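Long-range contact in nitrilotriacetate monooxygenase component B (Bacillus cereus ATCC 14579, PDB 3BPK), which probably binds FMN and acts as the flavin reductase component of a monooxygenase system: residues B[21-33]-B[41-53]. Sequence-based numbering, arbitrary orientation.
Sequences LTGSIIPRPVAFV and VLNGAPYSYFNIV
Ala31 and Phe50 make the tightest apolar meeting of the two segments: the CB of Ala31 sits over the centre of the Phe50 ring, 3.5 Å from the centroid and 11° off the ring normal, a CH-pi contact. CG anti to the backbone N (chi1 171°) lays the Phe50 ring flat against that methyl, and Pro29 crosses beside it, CB 3.9 Å from Phe50 CD2. Val33 CG2 packs on Tyr47 CD2 at 3.8 Å, the side chains roughly perpendicular, and Tyr47 OH bonds Thr74. Backbone bonds fasten this part. Ala31 and Tyr47 exchange a pair, each N 2.8 Å from the other's O, and Val33 and Ala45 form a second pair, nearly straight from Val33 N to Ala45 O (176°). This is an antiparallel beta hairpin in the main sheet of the flavin reductase-like domain, strand 28-36 against strand 42-54, the latter breaking around Ser48 and Tyr49 and turning toward the second subunit, whose Asn51 ND2 bonds Phe50 O. At the break, Arg28 ties Ser48 to the C-terminal end of helix 14-24 and the turn after it. Its NE gives a 3.0 Å bond to Ser48 OG, close to the guanidinium plane, while NH1 is shared between Thr22 O and Ile25 O and NH2 goes to Leu188 O. Ala45, Pro46, Tyr47 and Tyr49 are partly exposed, and Tyr49 is the loose end: its OH meets the Thr22 methyl, CG2 at 3.6 Å, while the Thr22 hydroxyl bonds Tyr18 O.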
loop_
_atom_site.group_PDB
_atom_site.type_symbol
_atom_site.label_atom_id
_atom_site.label_comp_id
_atom_site.label_asym_id
_atom_site.label_seq_id
_atom_site.Cartn_x
_atom_site.Cartn_y
_atom_site.Cartn_z
ATOM N N LEU B 21 12.817 -3.431 3.509
ATOM C CA LEU B 21 11.402 -3.058 3.383
ATOM C C LEU B 21 10.816 -3.623 2.101
ATOM O O LEU B 21 9.712 -4.218 2.129
ATOM C CB LEU B 21 11.243 -1.547 3.337
ATOM C CG LEU B 21 11.445 -0.860 4.670
ATOM C CD1 LEU B 21 11.660 0.665 4.477
ATOM C CD2 LEU B 21 10.291 -1.147 5.615
ATOM N N THR B 22 11.542 -3.435 0.976
ATOM C CA THR B 22 10.981 -3.862 -0.311
ATOM C C THR B 22 10.958 -5.385 -0.467
ATOM O O THR B 22 10.241 -5.909 -1.332
ATOM C CB THR B 22 11.711 -3.215 -1.508
ATOM O OG1 THR B 22 13.113 -3.526 -1.447
ATOM C CG2 THR B 22 11.526 -1.664 -1.514
ATOM N N GLY B 23 11.781 -6.108 0.322
ATOM C CA GLY B 23 11.730 -7.570 0.295
ATOM C C GLY B 23 10.731 -8.179 1.244
ATOM O O GLY B 23 10.373 -9.357 1.082
ATOM N N SER B 24 10.339 -7.417 2.292
ATOM C CA SER B 24 9.441 -7.918 3.342
ATOM C C SER B 24 7.981 -7.582 3.079
ATOM O O SER B 24 7.068 -8.410 3.323
ATOM C CB SER B 24 9.847 -7.344 4.712
ATOM O OG SER B 24 11.174 -7.717 5.068
ATOM N N ILE B 25 7.756 -6.372 2.589
ATOM C CA ILE B 25 6.374 -5.881 2.406
ATOM C C ILE B 25 6.035 -6.154 0.944
ATOM O O ILE B 25 6.233 -5.334 0.040
ATOM C CB ILE B 25 6.207 -4.410 2.837
ATOM C CG1 ILE B 25 6.560 -4.263 4.337
ATOM C CG2 ILE B 25 4.776 -3.903 2.504
ATOM C CD1 ILE B 25 6.704 -2.784 4.795
ATOM N N ILE B 26 5.611 -7.399 0.726
ATOM C CA ILE B 26 5.338 -7.916 -0.616
ATOM C C ILE B 26 4.105 -8.808 -0.556
ATOM O O ILE B 26 3.753 -9.310 0.520
ATOM C CB ILE B 26 6.530 -8.743 -1.147
ATOM C CG1 ILE B 26 6.896 -9.871 -0.154
ATOM C CG2 ILE B 26 7.755 -7.856 -1.429
ATOM C CD1 ILE B 26 7.727 -11.017 -0.816
ATOM N N PRO B 27 3.409 -8.980 -1.695
ATOM C CA PRO B 27 3.620 -8.286 -2.980
ATOM C C PRO B 27 2.996 -6.901 -2.882
ATOM O O PRO B 27 2.098 -6.682 -2.049
ATOM C CB PRO B 27 2.815 -9.154 -3.967
ATOM C CG PRO B 27 1.672 -9.636 -3.127
ATOM C CD PRO B 27 2.248 -9.897 -1.749
ATOM N N ARG B 28 3.477 -5.955 -3.687
ATOM C CA ARG B 28 2.895 -4.592 -3.658
ATOM C C ARG B 28 2.168 -4.278 -4.984
ATOM O O ARG B 28 2.718 -4.508 -6.054
ATOM C CB ARG B 28 3.978 -3.519 -3.462
ATOM C CG ARG B 28 4.666 -3.690 -2.099
ATOM C CD ARG B 28 5.704 -2.594 -1.851
ATOM N NE ARG B 28 6.767 -2.492 -2.847
ATOM C CZ ARG B 28 7.796 -3.362 -2.938
ATOM N NH1 ARG B 28 7.900 -4.385 -2.092
ATOM N NH2 ARG B 28 8.745 -3.195 -3.859
ATOM N N PRO B 29 0.963 -3.730 -4.904
ATOM C CA PRO B 29 0.270 -3.364 -6.145
ATOM C C PRO B 29 0.973 -2.159 -6.759
ATOM O O PRO B 29 1.541 -1.336 -6.026
ATOM C CB PRO B 29 -1.142 -3.003 -5.676
ATOM C CG PRO B 29 -0.970 -2.560 -4.256
ATOM C CD PRO B 29 0.178 -3.407 -3.691
ATOM N N VAL B 30 0.873 -2.013 -8.078
ATOM C CA VAL B 30 1.653 -0.971 -8.764
ATOM C C VAL B 30 0.720 0.040 -9.424
ATOM O O VAL B 30 -0.074 -0.331 -10.324
ATOM C CB VAL B 30 2.611 -1.616 -9.851
ATOM C CG1 VAL B 30 3.439 -0.573 -10.598
ATOM C CG2 VAL B 30 3.580 -2.624 -9.181
ATOM N N ALA B 31 0.799 1.286 -8.958
ATOM C CA ALA B 31 0.013 2.373 -9.558
ATOM C C ALA B 31 0.771 2.915 -10.763
ATOM O O ALA B 31 1.930 3.336 -10.630
ATOM C CB ALA B 31 -0.222 3.503 -8.546
ATOM N N PHE B 32 0.121 2.958 -11.933
ATOM C CA PHE B 32 0.743 3.629 -13.073
ATOM C C PHE B 32 0.073 4.994 -13.128
ATOM O O PHE B 32 -1.153 5.077 -13.346
ATOM C CB PHE B 32 0.530 2.863 -14.364
ATOM C CG PHE B 32 1.118 3.545 -15.528
ATOM C CD1 PHE B 32 2.495 3.756 -15.587
ATOM C CD2 PHE B 32 0.301 3.980 -16.597
ATOM C CE1 PHE B 32 3.060 4.424 -16.671
ATOM C CE2 PHE B 32 0.863 4.643 -17.671
ATOM C CZ PHE B 32 2.240 4.851 -17.724
ATOM N N VAL B 33 0.855 6.041 -12.864
ATOM C CA VAL B 33 0.260 7.370 -12.600
ATOM C C VAL B 33 0.627 8.359 -13.695
ATOM O O VAL B 33 1.828 8.545 -13.987
ATOM C CB VAL B 33 0.779 7.945 -11.263
ATOM C CG1 VAL B 33 0.168 9.342 -10.982
ATOM C CG2 VAL B 33 0.410 7.013 -10.091
ATOM N N VAL B 41 3.009 18.770 -20.882
ATOM C CA VAL B 41 3.544 17.464 -21.259
ATOM C C VAL B 41 2.967 16.371 -20.350
ATOM O O VAL B 41 2.838 16.587 -19.136
ATOM C CB VAL B 41 5.063 17.464 -21.224
ATOM C CG1 VAL B 41 5.610 16.051 -21.416
ATOM C CG2 VAL B 41 5.614 18.466 -22.298
ATOM N N LEU B 42 2.579 15.240 -20.946
ATOM C CA LEU B 42 1.977 14.140 -20.183
ATOM C C LEU B 42 3.064 13.192 -19.653
ATOM O O LEU B 42 3.690 12.469 -20.421
ATOM C CB LEU B 42 0.990 13.368 -21.063
ATOM C CG LEU B 42 0.215 12.234 -20.395
ATOM C CD1 LEU B 42 -0.643 12.778 -19.248
ATOM C CD2 LEU B 42 -0.640 11.485 -21.419
ATOM N N ASN B 43 3.271 13.196 -18.337
ATOM C CA ASN B 43 4.212 12.299 -17.716
ATOM C C ASN B 43 3.494 11.036 -17.256
ATOM O O ASN B 43 2.265 11.060 -16.985
ATOM C CB ASN B 43 4.852 12.967 -16.484
ATOM C CG ASN B 43 5.953 13.964 -16.834
ATOM O OD1 ASN B 43 5.932 15.079 -16.350
ATOM N ND2 ASN B 43 6.941 13.537 -17.654
ATOM N N GLY B 44 4.253 9.944 -17.122
ATOM C CA GLY B 44 3.729 8.696 -16.534
ATOM C C GLY B 44 4.866 7.954 -15.885
ATOM O O GLY B 44 6.011 7.959 -16.377
ATOM N N ALA B 45 4.535 7.305 -14.771
ATOM C CA ALA B 45 5.522 6.461 -14.062
ATOM C C ALA B 45 4.825 5.500 -13.127
ATOM O O ALA B 45 3.719 5.775 -12.687
ATOM C CB ALA B 45 6.486 7.323 -13.290
ATOM N N PRO B 46 5.455 4.336 -12.865
ATOM C CA PRO B 46 4.914 3.367 -11.941
ATOM C C PRO B 46 5.412 3.609 -10.515
ATOM O O PRO B 46 6.590 3.965 -10.311
ATOM C CB PRO B 46 5.497 2.032 -12.463
ATOM C CG PRO B 46 6.812 2.438 -13.066
ATOM C CD PRO B 46 6.663 3.836 -13.562
ATOM N N TYR B 47 4.524 3.339 -9.553
ATOM C CA TYR B 47 4.809 3.491 -8.116
ATOM C C TYR B 47 4.224 2.309 -7.364
ATOM O O TYR B 47 2.994 2.135 -7.387
ATOM C CB TYR B 47 4.163 4.787 -7.569
ATOM C CG TYR B 47 4.745 6.000 -8.247
ATOM C CD1 TYR B 47 5.988 6.514 -7.836
ATOM C CD2 TYR B 47 4.138 6.580 -9.375
ATOM C CE1 TYR B 47 6.576 7.603 -8.473
ATOM C CE2 TYR B 47 4.730 7.672 -10.026
ATOM C CZ TYR B 47 5.938 8.178 -9.577
ATOM O OH TYR B 47 6.536 9.229 -10.247
ATOM N N SER B 48 5.065 1.504 -6.690
ATOM C CA SER B 48 4.532 0.378 -5.951
ATOM C C SER B 48 4.165 0.704 -4.497
ATOM O O SER B 48 3.635 -0.169 -3.793
ATOM C CB SER B 48 5.490 -0.818 -6.000
ATOM O OG SER B 48 6.597 -0.602 -5.111
ATOM N N TYR B 49 4.442 1.947 -4.052
ATOM C CA TYR B 49 4.064 2.321 -2.674
ATOM C C TYR B 49 2.655 2.897 -2.750
ATOM O O TYR B 49 2.423 4.095 -2.595
ATOM C CB TYR B 49 5.035 3.307 -2.015
ATOM C CG TYR B 49 6.457 2.847 -1.857
ATOM C CD1 TYR B 49 6.913 1.588 -2.290
ATOM C CD2 TYR B 49 7.384 3.729 -1.313
ATOM C CE1 TYR B 49 8.260 1.241 -2.171
ATOM C CE2 TYR B 49 8.716 3.374 -1.168
ATOM C CZ TYR B 49 9.139 2.144 -1.582
ATOM O OH TYR B 49 10.477 1.769 -1.443
ATOM N N PHE B 50 1.711 1.991 -3.005
ATOM C CA PHE B 50 0.349 2.323 -3.442
ATOM C C PHE B 50 -0.654 1.492 -2.626
ATOM O O PHE B 50 -0.491 0.276 -2.445
ATOM C CB PHE B 50 0.259 1.848 -4.901
ATOM C CG PHE B 50 -1.119 1.883 -5.535
ATOM C CD1 PHE B 50 -1.994 2.964 -5.360
ATOM C CD2 PHE B 50 -1.468 0.852 -6.410
ATOM C CE1 PHE B 50 -3.233 2.982 -6.047
ATOM C CE2 PHE B 50 -2.677 0.875 -7.094
ATOM C CZ PHE B 50 -3.544 1.933 -6.921
ATOM N N ASN B 51 -1.716 2.140 -2.155
ATOM C CA ASN B 51 -2.799 1.338 -1.575
ATOM C C ASN B 51 -4.070 2.153 -1.446
ATOM O O ASN B 51 -4.121 3.351 -1.796
ATOM C CB ASN B 51 -2.402 0.710 -0.217
ATOM C CG ASN B 51 -2.957 -0.704 -0.034
ATOM O OD1 ASN B 51 -4.132 -0.939 -0.276
ATOM N ND2 ASN B 51 -2.103 -1.665 0.360
ATOM N N ILE B 52 -5.111 1.491 -0.937
ATOM C CA ILE B 52 -6.368 2.165 -0.604
ATOM C C ILE B 52 -6.205 2.922 0.715
ATOM O O ILE B 52 -5.469 2.463 1.608
ATOM C CB ILE B 52 -7.506 1.088 -0.462
ATOM C CG1 ILE B 52 -7.645 0.220 -1.732
ATOM C CG2 ILE B 52 -8.823 1.750 -0.133
ATOM C CD1 ILE B 52 -8.520 -1.027 -1.513
ATOM N N VAL B 53 -6.911 4.052 0.858
ATOM C CA VAL B 53 -6.959 4.784 2.137
ATOM C C VAL B 53 -8.345 4.610 2.801
ATOM O O VAL B 53 -8.441 4.283 3.974
ATOM C CB VAL B 53 -6.605 6.283 1.946
ATOM C CG1 VAL B 53 -6.920 7.106 3.187
ATOM C CG2 VAL B 53 -5.125 6.459 1.512
#